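Local coordinates for actin depolymerization factor 2 (Plasmodium berghei, PDB 2XFA), which probably binds actin and promotes the turnover of actin filaments in the malaria parasite, as other ADF/cofilin proteins do, at residues Asn21-Lys26 with Ile76-Ile81; Ile32-Glu37 with Ile42-Leu47; Leu67-Cys72 with Thr131-Glu136; Phe94-Pro99 with Ala112-Leu117. All coordinates share one frame; numbering follows the deposited sequence.

Contact 1: Asn21-Lys26 with Ile76-Ile81; sequences NRLKVK and IADMPI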
loop_
_atom_site.group_PDB
_atom_site.type_symbol
_atom_site.label_atom_id
_atom_site.label_comp_id
_atom_site.label_asym_id
_atom_site.label_seq_id
_atom_site.Cartn_x
_atom_site.Cartn_y
_atom_site.Cartn_z
ATOM N N ASN A 21 -0.140 -7.611 10.616
ATOM C CA ASN A 21 -0.031 -8.999 11.063
ATOM C C ASN A 21 -1.342 -9.764 10.861
ATOM O O ASN A 21 -1.334 -10.920 10.462
ATOM C CB ASN A 21 0.473 -9.084 12.507
ATOM C CG ASN A 21 1.976 -8.795 12.626
ATOM O OD1 ASN A 21 2.445 -8.301 13.651
ATOM N ND2 ASN A 21 2.728 -9.110 11.580
ATOM N N ARG A 22 -2.472 -9.107 11.101
ATOM C CA ARG A 22 -3.766 -9.714 10.801
ATOM C C ARG A 22 -3.911 -10.029 9.305
ATOM O O ARG A 22 -4.570 -10.997 8.937
ATOM C CB ARG A 22 -4.915 -8.825 11.299
ATOM C CG ARG A 22 -5.176 -8.950 12.798
ATOM C CD ARG A 22 -6.059 -7.832 13.338
ATOM N NE ARG A 22 -7.383 -7.793 12.720
ATOM C CZ ARG A 22 -8.356 -8.659 12.988
ATOM N NH1 ARG A 22 -8.150 -9.642 13.857
ATOM N NH2 ARG A 22 -9.534 -8.552 12.383
ATOM N N LEU A 23 -3.296 -9.204 8.454
ATOM C CA LEU A 23 -3.284 -9.418 6.999
ATOM C C LEU A 23 -2.369 -10.566 6.600
ATOM O O LEU A 23 -2.760 -11.462 5.850
ATOM C CB LEU A 23 -2.808 -8.150 6.276
ATOM C CG LEU A 23 -2.628 -8.228 4.756
ATOM C CD1 LEU A 23 -2.883 -6.876 4.084
ATOM C CD2 LEU A 23 -1.247 -8.733 4.401
ATOM N N LYS A 24 -1.139 -10.495 7.092
ATOM C CA LYS A 24 -0.080 -11.458 6.777
ATOM C C LYS A 24 -0.344 -12.828 7.376
ATOM O O LYS A 24 -0.305 -13.839 6.674
ATOM C CB LYS A 24 1.239 -10.908 7.316
ATOM C CG LYS A 24 2.474 -11.717 7.063
ATOM C CD LYS A 24 3.642 -10.944 7.637
ATOM C CE LYS A 24 4.846 -11.813 7.845
ATOM N NZ LYS A 24 5.201 -12.463 6.562
ATOM N N VAL A 25 -0.630 -12.854 8.676
ATOM C CA VAL A 25 -0.775 -14.112 9.404
ATOM C C VAL A 25 -2.197 -14.655 9.479
ATOM O O VAL A 25 -2.423 -15.836 9.225
ATOM C CB VAL A 25 -0.207 -14.004 10.830
ATOM C CG1 VAL A 25 -0.894 -14.998 11.755
ATOM C CG2 VAL A 25 1.292 -14.239 10.803
ATOM N N LYS A 26 -3.147 -13.796 9.834
ATOM C CA LYS A 26 -4.533 -14.225 10.024
ATOM C C LYS A 26 -5.410 -13.989 8.793
ATOM O O LYS A 26 -6.594 -14.313 8.803
ATOM C CB LYS A 26 -5.152 -13.540 11.249
ATOM C CG LYS A 26 -4.454 -13.857 12.569
ATOM C CD LYS A 26 -5.425 -14.417 13.608
ATOM C CE LYS A 26 -5.966 -15.781 13.195
ATOM N NZ LYS A 26 -6.915 -16.343 14.195
ATOM N N ILE A 76 -0.554 -1.527 1.808
ATOM C CA ILE A 76 -0.150 -2.912 1.836
ATOM C C ILE A 76 -1.306 -3.767 1.299
ATOM O O ILE A 76 -2.429 -3.659 1.786
ATOM C CB ILE A 76 0.254 -3.351 3.262
ATOM C CG1 ILE A 76 1.448 -2.520 3.739
ATOM C CG2 ILE A 76 0.631 -4.837 3.278
ATOM C CD1 ILE A 76 1.830 -2.776 5.170
ATOM N N ALA A 77 -1.014 -4.617 0.314
ATOM C CA ALA A 77 -2.016 -5.445 -0.335
ATOM C C ALA A 77 -1.543 -6.887 -0.471
ATOM O O ALA A 77 -0.429 -7.138 -0.902
ATOM C CB ALA A 77 -2.314 -4.907 -1.702
ATOM N N ASP A 78 -2.417 -7.827 -0.135
ATOM C CA ASP A 78 -2.166 -9.253 -0.369
ATOM C C ASP A 78 -2.684 -9.616 -1.759
ATOM O O ASP A 78 -3.870 -9.878 -1.934
ATOM C CB ASP A 78 -2.889 -10.067 0.691
ATOM C CG ASP A 78 -2.206 -11.388 0.990
ATOM O OD1 ASP A 78 -1.124 -11.663 0.418
ATOM O OD2 ASP A 78 -2.758 -12.149 1.813
ATOM N N MET A 79 -1.799 -9.591 -2.751
ATOM C CA MET A 79 -2.191 -9.769 -4.146
ATOM C C MET A 79 -2.256 -11.234 -4.550
ATOM O O MET A 79 -1.294 -11.970 -4.363
ATOM C CB MET A 79 -1.199 -9.046 -5.053
ATOM C CG MET A 79 -1.115 -7.559 -4.788
ATOM S SD MET A 79 -2.742 -6.815 -5.014
ATOM C CE MET A 79 -2.270 -5.136 -5.419
ATOM N N PRO A 80 -3.392 -11.661 -5.124
ATOM C CA PRO A 80 -3.556 -13.043 -5.588
ATOM C C PRO A 80 -2.848 -13.243 -6.916
ATOM O O PRO A 80 -3.381 -12.852 -7.953
ATOM C CB PRO A 80 -5.076 -13.176 -5.788
ATOM C CG PRO A 80 -5.689 -11.880 -5.279
ATOM C CD PRO A 80 -4.607 -10.859 -5.336
ATOM N N ILE A 81 -1.673 -13.856 -6.894
ATOM C CA ILE A 81 -0.872 -13.935 -8.105
ATOM C C ILE A 81 -0.455 -15.353 -8.510
ATOM O O ILE A 81 0.278 -16.041 -7.793
ATOM C CB ILE A 81 0.346 -13.009 -8.024
ATOM C CG1 ILE A 81 -0.108 -11.557 -8.120
ATOM C CG2 ILE A 81 1.316 -13.311 -9.147
ATOM C CD1 ILE A 81 1.019 -10.585 -8.005
#
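The carbonyl oxygen of Ile76 is approached both by Leu23 and by a backbone donor: Leu23 CD1 rests 4.0 Å from Ile76 O, while Ile32, on the adjoining strand, hydrogen-bonds to the same oxygen through its backbone N. The leucine thus lies against a carbonyl already engaged in the sheet. With its CG anti to the backbone N (chi1 175°), Leu23 reaches from helix 14-24 toward the strand and divides its two methyls between two strand residues. Leu23 CD1 also meets the CG2 branch of Ile76, 4.1 Å away, the two side chains running at a slant to each other. Leu23 CD2 leans instead toward the CB of Asp78, and this contact is looser, at 4.3 Å. Beyond that methylene the Asp78 carboxylate turns to the helix, OD2 standing 4.1 Å from Leu23 O; both are acceptors and no bond joins them. The aspartate side chain also touches His27, in the loop that leads on from the helix. Between these segments the helix therefore meets strand 73-81 through van der Waals contacts of Leu23, without a hydrogen bond. For the carboxylate, burial and the nearby Leu23 O might favour the protonated form, although His27 beside it could offset this.

Contact 2: Ile32-Glu37 with Ile42-Leu47; sequences IIYKIE and IVVDVL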
loop_
_atom_site.group_PDB
_atom_site.type_symbol
_atom_site.label_atom_id
_atom_site.label_comp_id
_atom_site.label_asym_id
_atom_site.label_seq_id
_atom_site.Cartn_x
_atom_site.Cartn_y
_atom_site.Cartn_z
ATOM N N ILE A 32 -4.545 -2.774 3.336
ATOM C CA ILE A 32 -4.574 -1.763 4.374
ATOM C C ILE A 32 -4.029 -0.547 3.688
ATOM O O ILE A 32 -3.093 -0.672 2.910
ATOM C CB ILE A 32 -3.644 -2.086 5.523
ATOM C CG1 ILE A 32 -3.978 -3.454 6.115
ATOM C CG2 ILE A 32 -3.738 -1.003 6.587
ATOM C CD1 ILE A 32 -2.799 -4.084 6.875
ATOM N N ILE A 33 -4.641 0.611 3.940
ATOM C CA ILE A 33 -4.088 1.874 3.495
ATOM C C ILE A 33 -3.725 2.660 4.758
ATOM O O ILE A 33 -4.507 2.715 5.688
ATOM C CB ILE A 33 -5.097 2.650 2.605
ATOM C CG1 ILE A 33 -5.336 1.871 1.311
ATOM C CG2 ILE A 33 -4.554 4.012 2.236
ATOM C CD1 ILE A 33 -6.417 2.409 0.473
ATOM N N TYR A 34 -2.518 3.219 4.796
ATOM C CA TYR A 34 -2.022 3.959 5.950
ATOM C C TYR A 34 -1.833 5.396 5.553
ATOM O O TYR A 34 -1.574 5.677 4.385
ATOM C CB TYR A 34 -0.621 3.462 6.347
ATOM C CG TYR A 34 -0.548 2.044 6.788
ATOM C CD1 TYR A 34 -0.817 1.696 8.100
ATOM C CD2 TYR A 34 -0.191 1.041 5.899
ATOM C CE1 TYR A 34 -0.734 0.390 8.518
ATOM C CE2 TYR A 34 -0.117 -0.264 6.302
ATOM C CZ TYR A 34 -0.387 -0.584 7.621
ATOM O OH TYR A 34 -0.309 -1.885 8.039
ATOM N N LYS A 35 -1.869 6.305 6.525
ATOM C CA LYS A 35 -1.603 7.686 6.209
ATOM C C LYS A 35 -0.864 8.344 7.357
ATOM O O LYS A 35 -0.800 7.811 8.460
ATOM C CB LYS A 35 -2.919 8.430 5.982
ATOM C CG LYS A 35 -3.713 8.569 7.253
ATOM C CD LYS A 35 -5.150 9.030 6.999
ATOM C CE LYS A 35 -5.593 10.005 8.094
ATOM N NZ LYS A 35 -6.907 9.642 8.695
ATOM N N ILE A 36 -0.287 9.504 7.097
ATOM C CA ILE A 36 0.294 10.276 8.190
ATOM C C ILE A 36 -0.755 11.240 8.713
ATOM O O ILE A 36 -1.228 12.118 7.998
ATOM C CB ILE A 36 1.566 11.008 7.761
ATOM C CG1 ILE A 36 2.589 9.977 7.268
ATOM C CG2 ILE A 36 2.126 11.829 8.933
ATOM C CD1 ILE A 36 3.777 10.554 6.527
ATOM N N GLU A 37 -1.146 11.037 9.958
ATOM C CA GLU A 37 -2.113 11.911 10.594
ATOM C C GLU A 37 -1.423 13.052 11.319
ATOM O O GLU A 37 -0.437 12.853 12.029
ATOM C CB GLU A 37 -2.977 11.121 11.572
ATOM C CG GLU A 37 -4.294 11.808 11.895
ATOM C CD GLU A 37 -5.106 11.066 12.939
ATOM O OE1 GLU A 37 -4.502 10.537 13.901
ATOM O OE2 GLU A 37 -6.349 11.024 12.794
ATOM N N ILE A 42 2.008 7.705 11.790
ATOM C CA ILE A 42 1.472 6.905 10.690
ATOM C C ILE A 42 0.331 6.091 11.257
ATOM O O ILE A 42 0.490 5.447 12.289
ATOM C CB ILE A 42 2.527 6.024 10.029
ATOM C CG1 ILE A 42 3.643 6.914 9.458
ATOM C CG2 ILE A 42 1.880 5.117 8.950
ATOM C CD1 ILE A 42 4.671 6.187 8.649
ATOM N N VAL A 43 -0.836 6.173 10.621
ATOM C CA VAL A 43 -2.038 5.503 11.129
ATOM C C VAL A 43 -2.800 4.727 10.022
ATOM O O VAL A 43 -2.586 4.963 8.839
ATOM C CB VAL A 43 -2.971 6.525 11.821
ATOM C CG1 VAL A 43 -3.615 7.427 10.798
ATOM C CG2 VAL A 43 -4.033 5.827 12.625
ATOM N N VAL A 44 -3.663 3.801 10.423
ATOM C CA VAL A 44 -4.521 3.068 9.503
ATOM C C VAL A 44 -5.627 3.976 8.959
ATOM O O VAL A 44 -6.379 4.581 9.721
ATOM C CB VAL A 44 -5.195 1.887 10.212
ATOM C CG1 VAL A 44 -6.220 1.237 9.299
ATOM C CG2 VAL A 44 -4.164 0.888 10.658
ATOM N N ASP A 45 -5.719 4.083 7.642
ATOM C CA ASP A 45 -6.745 4.904 7.025
ATOM C C ASP A 45 -7.943 4.046 6.603
ATOM O O ASP A 45 -9.094 4.406 6.838
ATOM C CB ASP A 45 -6.155 5.630 5.824
ATOM C CG ASP A 45 -7.203 6.400 5.030
ATOM O OD1 ASP A 45 -8.231 6.813 5.631
ATOM O OD2 ASP A 45 -6.990 6.600 3.807
ATOM N N VAL A 46 -7.659 2.905 5.982
ATOM C CA VAL A 46 -8.696 2.021 5.459
ATOM C C VAL A 46 -8.270 0.575 5.621
ATOM O O VAL A 46 -7.078 0.238 5.467
ATOM C CB VAL A 46 -8.918 2.248 3.930
ATOM C CG1 VAL A 46 -9.927 1.258 3.366
ATOM C CG2 VAL A 46 -9.330 3.677 3.635
ATOM N N LEU A 47 -9.246 -0.276 5.918
ATOM C CA LEU A 47 -9.049 -1.717 5.982
ATOM C C LEU A 47 -10.093 -2.408 5.130
ATOM O O LEU A 47 -11.284 -2.193 5.326
ATOM C CB LEU A 47 -9.221 -2.213 7.421
ATOM C CG LEU A 47 -8.073 -1.975 8.396
ATOM C CD1 LEU A 47 -8.518 -2.232 9.818
ATOM C CD2 LEU A 47 -6.926 -2.877 8.053
#
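A classic beta bulge breaks the ladder at Ile33, which faces both Asp45 and Val46. Asp45 has a helix-like backbone conformation (psi -45°), and this turns two successive N-H groups onto one acceptor: Asp45 N lies 2.7 Å and Val46 N 3.2 Å from Ile33 O, each tilted out of the carbonyl plane. In return Ile33 N gives a nearly straight bond to Val46 O at 2.9 Å. Past the bulge the register moves by one, and Lys35 and Val43 form a regular hydrogen-bonded pair, with Val43 N 2.7 Å from Lys35 O.

On one face Leu47 lies alongside Ile32, its CD2 3.6 Å from Ile32 CG1. Further along that face Ile36 and Ile42 meet through their CG1 atoms. Tyr34 brings CB against Ile42 CG2, and its CE1 lies near Val44 CG2, which approaches the ring obliquely; its hydroxyl is hydrogen-bonded to Cys16 O on helix 14-24.

On the face of Ile33, Val46, Lys35 and Val43, Lys35 has CG between backbone N and carbonyl carbon (chi1 68°). It runs beside Val43 and crosses Asp45 of the bulge at about a right angle, its CD 3.7 Å from Asp45 CB. Lys35 NZ stands 4.4 Å from Asp45 OD1, short of a salt bridge. Asp45 OD2 forms one with Arg73 NE of strand 73-81, across strand 31-37; Lys35 would probably add a weaker electrostatic pull.

Contact 3: Leu67-Cys72 with Thr131-Glu136; sequences LKNTEC and TCDINE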
loop_
_atom_site.group_PDB
_atom_site.type_symbol
_atom_site.label_atom_id
_atom_site.label_comp_id
_atom_site.label_asym_id
_atom_site.label_seq_id
_atom_site.Cartn_x
_atom_site.Cartn_y
_atom_site.Cartn_z
ATOM N N LEU A 67 -7.974 6.242 -3.231
ATOM C CA LEU A 67 -6.847 7.151 -3.396
ATOM C C LEU A 67 -7.270 8.438 -4.078
ATOM O O LEU A 67 -8.315 8.484 -4.717
ATOM C CB LEU A 67 -5.750 6.466 -4.225
ATOM C CG LEU A 67 -5.262 5.157 -3.581
ATOM C CD1 LEU A 67 -4.245 4.454 -4.481
ATOM C CD2 LEU A 67 -4.674 5.432 -2.187
ATOM N N LYS A 68 -6.450 9.481 -3.975
ATOM C CA LYS A 68 -6.746 10.744 -4.670
ATOM C C LYS A 68 -5.495 11.274 -5.339
ATOM O O LYS A 68 -4.392 10.925 -4.964
ATOM C CB LYS A 68 -7.244 11.796 -3.678
ATOM C CG LYS A 68 -8.422 11.349 -2.820
ATOM C CD LYS A 68 -9.015 12.535 -2.045
ATOM C CE LYS A 68 -10.362 12.186 -1.411
ATOM N NZ LYS A 68 -10.947 13.347 -0.670
ATOM N N ASN A 69 -5.670 12.168 -6.291
ATOM C CA ASN A 69 -4.542 12.752 -6.988
ATOM C C ASN A 69 -3.756 13.721 -6.114
ATOM O O ASN A 69 -2.733 14.230 -6.519
ATOM C CB ASN A 69 -5.069 13.527 -8.167
ATOM C CG ASN A 69 -4.488 13.073 -9.451
ATOM O OD1 ASN A 69 -3.716 12.093 -9.496
ATOM N ND2 ASN A 69 -4.858 13.761 -10.524
ATOM N N THR A 70 -4.265 14.034 -4.934
ATOM C CA THR A 70 -3.717 15.154 -4.187
ATOM C C THR A 70 -3.210 14.727 -2.811
ATOM O O THR A 70 -2.877 15.576 -1.989
ATOM C CB THR A 70 -4.800 16.209 -3.914
ATOM O OG1 THR A 70 -5.849 15.571 -3.176
ATOM C CG2 THR A 70 -5.342 16.813 -5.214
ATOM N N GLU A 71 -3.193 13.428 -2.535
ATOM C CA GLU A 71 -2.625 12.956 -1.283
ATOM C C GLU A 71 -1.861 11.637 -1.341
ATOM O O GLU A 71 -2.306 10.671 -1.955
ATOM C CB GLU A 71 -3.666 12.899 -0.181
ATOM C CG GLU A 71 -4.887 12.108 -0.462
ATOM C CD GLU A 71 -5.962 12.430 0.556
ATOM O OE1 GLU A 71 -5.607 13.005 1.611
ATOM O OE2 GLU A 71 -7.150 12.127 0.300
ATOM N N CYS A 72 -0.718 11.615 -0.656
ATOM C CA CYS A 72 0.103 10.411 -0.522
ATOM C C CYS A 72 -0.483 9.367 0.427
ATOM O O CYS A 72 -1.106 9.697 1.436
ATOM C CB CYS A 72 1.501 10.801 -0.064
ATOM S SG CYS A 72 2.305 11.953 -1.159
ATOM N N THR A 131 3.856 7.226 -8.925
ATOM C CA THR A 131 3.751 8.668 -8.871
ATOM C C THR A 131 2.971 9.205 -10.089
ATOM O O THR A 131 2.986 10.399 -10.376
ATOM C CB THR A 131 5.163 9.261 -8.865
ATOM O OG1 THR A 131 5.097 10.684 -8.714
ATOM C CG2 THR A 131 5.895 8.887 -10.156
ATOM N N CYS A 132 2.302 8.319 -10.814
ATOM C CA CYS A 132 1.579 8.732 -12.014
ATOM C C CYS A 132 0.327 9.532 -11.629
ATOM O O CYS A 132 0.147 9.894 -10.459
ATOM C CB CYS A 132 1.214 7.512 -12.872
ATOM S SG CYS A 132 0.245 6.261 -11.981
ATOM N N ASP A 133 -0.507 9.850 -12.613
ATOM C CA ASP A 133 -1.814 10.449 -12.327
ATOM C C ASP A 133 -2.766 9.347 -11.872
ATOM O O ASP A 133 -2.657 8.189 -12.316
ATOM C CB ASP A 133 -2.399 11.156 -13.568
ATOM C CG ASP A 133 -3.652 11.977 -13.225
ATOM O OD1 ASP A 133 -4.774 11.433 -13.310
ATOM O OD2 ASP A 133 -3.505 13.149 -12.825
ATOM N N ILE A 134 -3.725 9.705 -11.019
ATOM C CA ILE A 134 -4.711 8.748 -10.548
ATOM C C ILE A 134 -5.372 7.972 -11.709
ATOM O O ILE A 134 -5.730 6.816 -11.523
ATOM C CB ILE A 134 -5.823 9.401 -9.717
ATOM C CG1 ILE A 134 -6.721 8.320 -9.126
ATOM C CG2 ILE A 134 -6.701 10.316 -10.590
ATOM C CD1 ILE A 134 -6.034 7.455 -8.125
ATOM N N ASN A 135 -5.563 8.621 -12.870
ATOM C CA ASN A 135 -6.108 7.967 -14.070
ATOM C C ASN A 135 -5.317 6.765 -14.604
ATOM O O ASN A 135 -5.863 5.932 -15.338
ATOM C CB ASN A 135 -6.238 8.968 -15.222
ATOM C CG ASN A 135 -7.354 9.948 -14.998
ATOM O OD1 ASN A 135 -8.230 9.727 -14.153
ATOM N ND2 ASN A 135 -7.329 11.044 -15.737
ATOM N N GLU A 136 -4.028 6.689 -14.282
ATOM C CA GLU A 136 -3.218 5.570 -14.773
ATOM C C GLU A 136 -2.800 4.627 -13.649
ATOM O O GLU A 136 -2.195 3.601 -13.909
ATOM C CB GLU A 136 -1.985 6.054 -15.536
ATOM C CG GLU A 136 -2.298 6.788 -16.816
ATOM C CD GLU A 136 -1.921 8.249 -16.737
ATOM O OE1 GLU A 136 -2.788 9.099 -17.032
ATOM O OE2 GLU A 136 -0.762 8.547 -16.363
#
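Two torsions bring Asn69 and Asp133 together. Asn69 has chi1 at -123°, away from any staggered position, which swings its amide out of the type I turn formed by Lys68 to Glu71 and toward the other loop. Asp133 holds CG anti to its backbone N (chi1 -171°), carrying the carboxylate up to that amide.

Both ends of the amide are then used. Asn69 ND2 gives a hydrogen bond of 2.7 Å to Asp133 OD2; the acceptor lies close to the amide plane, but the N-H comes down on the carboxylate from above its plane, and the two flat groups stand 89° apart. Asn69 OD1 accepts from Ile134 N at 2.8 Å, with the donor above the carbonyl plane. One asparagine thus reads a carboxylate and the following peptide N-H at once, and its rotation about CB-CG is fixed by the pair of bonds. The other carboxylate oxygen serves its own loop: Asp133 OD1 accepts from Asn135 N at 3.0 Å, closing an Asx turn that keeps the group from rotating.

Beside the hydrogen bond to its backbone N, Ile134 packs closely on the amide, its CB 3.4 Å from Asn69 OD1. Apolar contact is made further out, where Ile134 CD1 reaches Leu67 CB at 4.0 Å.

Leu67 and Ile134 both pack on Trp97 of strand 89-97, and Leu67 also touches Phe137 of helix 137-146. The contact therefore ties the connection from helix 56-65 to strand 73-81 to the one from strand 126-130 to helix 137-146.

Contact 4: Phe94-Pro99 with Ala112-Leu117; sequences FIFWSP and ASKESL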
loop_
_atom_site.group_PDB
_atom_site.type_symbol
_atom_site.label_atom_id
_atom_site.label_comp_id
_atom_site.label_asym_id
_atom_site.label_seq_id
_atom_site.Cartn_x
_atom_site.Cartn_y
_atom_site.Cartn_z
ATOM N N PHE A 94 3.960 -3.772 -1.112
ATOM C CA PHE A 94 3.903 -2.519 -0.382
ATOM C C PHE A 94 3.948 -1.422 -1.447
ATOM O O PHE A 94 4.805 -1.445 -2.316
ATOM C CB PHE A 94 5.101 -2.380 0.553
ATOM C CG PHE A 94 5.130 -1.088 1.301
ATOM C CD1 PHE A 94 4.599 -1.005 2.577
ATOM C CD2 PHE A 94 5.664 0.052 0.724
ATOM C CE1 PHE A 94 4.621 0.196 3.287
ATOM C CE2 PHE A 94 5.684 1.265 1.422
ATOM C CZ PHE A 94 5.164 1.337 2.702
ATOM N N ILE A 95 3.011 -0.483 -1.402
ATOM C CA ILE A 95 2.932 0.510 -2.463
ATOM C C ILE A 95 2.965 1.883 -1.846
ATOM O O ILE A 95 2.206 2.179 -0.932
ATOM C CB ILE A 95 1.625 0.360 -3.257
ATOM C CG1 ILE A 95 1.540 -1.048 -3.847
ATOM C CG2 ILE A 95 1.495 1.457 -4.333
ATOM C CD1 ILE A 95 0.099 -1.471 -4.164
ATOM N N PHE A 96 3.874 2.706 -2.330
ATOM C CA PHE A 96 3.930 4.086 -1.914
ATOM C C PHE A 96 3.299 4.912 -3.036
ATOM O O PHE A 96 3.891 5.108 -4.113
ATOM C CB PHE A 96 5.370 4.510 -1.632
ATOM C CG PHE A 96 5.542 5.982 -1.336
ATOM C CD1 PHE A 96 4.495 6.741 -0.803
ATOM C CD2 PHE A 96 6.761 6.599 -1.572
ATOM C CE1 PHE A 96 4.674 8.092 -0.539
ATOM C CE2 PHE A 96 6.945 7.952 -1.313
ATOM C CZ PHE A 96 5.918 8.700 -0.792
ATOM N N TRP A 97 2.078 5.359 -2.771
ATOM C CA TRP A 97 1.330 6.243 -3.682
ATOM C C TRP A 97 1.728 7.674 -3.407
ATOM O O TRP A 97 1.492 8.205 -2.309
ATOM C CB TRP A 97 -0.151 6.083 -3.428
ATOM C CG TRP A 97 -1.062 7.051 -4.173
ATOM C CD1 TRP A 97 -1.989 7.879 -3.605
ATOM C CD2 TRP A 97 -1.150 7.275 -5.592
ATOM N NE1 TRP A 97 -2.666 8.600 -4.585
ATOM C CE2 TRP A 97 -2.162 8.262 -5.807
ATOM C CE3 TRP A 97 -0.495 6.739 -6.696
ATOM C CZ2 TRP A 97 -2.521 8.719 -7.087
ATOM C CZ3 TRP A 97 -0.833 7.202 -7.964
ATOM C CH2 TRP A 97 -1.838 8.187 -8.147
ATOM N N SER A 98 2.372 8.278 -4.393
ATOM C CA SER A 98 2.864 9.627 -4.260
ATOM C C SER A 98 2.552 10.437 -5.511
ATOM O O SER A 98 3.403 10.569 -6.389
ATOM C CB SER A 98 4.381 9.608 -4.010
ATOM O OG SER A 98 4.871 10.910 -3.743
ATOM N N PRO A 99 1.328 10.993 -5.596
ATOM C CA PRO A 99 0.904 11.697 -6.818
ATOM C C PRO A 99 1.485 13.092 -6.928
ATOM O O PRO A 99 1.869 13.705 -5.928
ATOM C CB PRO A 99 -0.634 11.772 -6.687
ATOM C CG PRO A 99 -0.898 11.781 -5.247
ATOM C CD PRO A 99 0.264 10.965 -4.576
ATOM N N ALA A 112 10.219 10.490 3.266
ATOM C CA ALA A 112 11.246 10.439 4.299
ATOM C C ALA A 112 10.842 9.520 5.440
ATOM O O ALA A 112 11.680 9.138 6.236
ATOM C CB ALA A 112 11.567 11.836 4.822
ATOM N N SER A 113 9.561 9.166 5.493
ATOM C CA SER A 113 8.986 8.326 6.548
ATOM C C SER A 113 8.767 6.889 6.085
ATOM O O SER A 113 8.576 5.985 6.899
ATOM C CB SER A 113 7.619 8.884 6.984
ATOM O OG SER A 113 7.728 10.182 7.555
ATOM N N LYS A 114 8.753 6.688 4.772
ATOM C CA LYS A 114 8.448 5.375 4.202
ATOM C C LYS A 114 9.261 4.265 4.905
ATOM O O LYS A 114 8.706 3.255 5.356
ATOM C CB LYS A 114 8.733 5.413 2.703
ATOM C CG LYS A 114 8.520 4.112 1.948
ATOM C CD LYS A 114 8.887 4.331 0.472
ATOM C CE LYS A 114 9.408 3.063 -0.215
ATOM N NZ LYS A 114 8.416 2.439 -1.166
ATOM N N GLU A 115 10.570 4.470 5.009
ATOM C CA GLU A 115 11.464 3.494 5.660
ATOM C C GLU A 115 11.049 3.110 7.082
ATOM O O GLU A 115 11.197 1.953 7.505
ATOM C CB GLU A 115 12.916 4.007 5.705
ATOM C CG GLU A 115 13.517 4.427 4.359
ATOM C CD GLU A 115 13.276 5.902 4.027
ATOM O OE1 GLU A 115 14.170 6.737 4.314
ATOM O OE2 GLU A 115 12.197 6.220 3.479
ATOM N N SER A 116 10.570 4.095 7.830
ATOM C CA SER A 116 10.141 3.886 9.207
ATOM C C SER A 116 9.012 2.878 9.239
ATOM O O SER A 116 8.910 2.082 10.146
ATOM C CB SER A 116 9.672 5.207 9.831
ATOM O OG SER A 116 10.692 6.194 9.786
ATOM N N LEU A 117 8.158 2.911 8.226
ATOM C CA LEU A 117 7.080 1.945 8.147
ATOM C C LEU A 117 7.606 0.593 7.621
ATOM O O LEU A 117 7.376 -0.444 8.225
ATOM C CB LEU A 117 5.974 2.469 7.227
ATOM C CG LEU A 117 4.516 2.135 7.538
ATOM C CD1 LEU A 117 3.587 2.233 6.268
ATOM C CD2 LEU A 117 4.416 0.806 8.237
#
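Apolar contact between Phe94 and Leu117 joins strand to helix. Leu117 CD1 comes to the edge of the Phe94 ring, in its plane, 3.8 Å from CE1 and 4.0 Å from CZ, so a methyl meets ring hydrogens and not the pi face. Phe94 holds CG anti to the backbone N (chi1 178°), which sends the ring out from the sheet to meet the helix. The same ring touches Ile76 on the adjoining strand.

Lys114 adds contacts of its aliphatic chain. It and Phe94 slide past each other in opposite directions, Lys114 CG coming within 4.1 Å of Phe94 CE2. Lys114 CD lies 3.7 Å from Phe96 CD2, approaching that ring at a slant. Ser98 CB, just beyond the strand's end, lies over one face of Phe96, toward its rim.

These segments belong to a beta-alpha-beta unit in which helix 104-118 links the parallel strands 89-97 and 126-130. Strand and helix run nearly antiparallel here, at 161°, with their axes 10.7 Å apart at closest approach. In other ADF/cofilin proteins the long helix at this place contributes to actin binding, and its role is probably the same here.

The ammonium end of Lys114 has surroundings of both kinds. A bend at chi4 (106°) places Lys114 NZ 3.7 Å from Phe96 CB. Lys114 NZ also sits at the edge of the Phe94 ring, 3.9 Å from Phe94 CE2 and near the ring plane, an approach that gives no cation-pi contact. On the polar side, NZ hydrogen-bonds to Ser127 OG, on the strand to which this helix leads.

How the contacts relate
Contacts 1, 2 and 4 are built on one mixed sheet, in which strands 41-48, 31-37, 73-81 and 89-97 lie side by side. Contact 2 is nested in the loop closed by contact 1, and contact 4 in that closed by contact 3; contacts 1 and 3 interlock along the chain. Contacts 2 and 4, their centres about 11 Å apart, meet where Tyr34 and Ile42 pack on Leu117, while Ile76 joins contact 1 to Phe94 of contact 4. Contact 3, its centre about 23 Å from that of contact 1 and on the opposite side of the chain's centre, reaches the sheet through Trp97. Local hairpin, crossover and distant loops are thus combined in one compact ADF/cofilin domain.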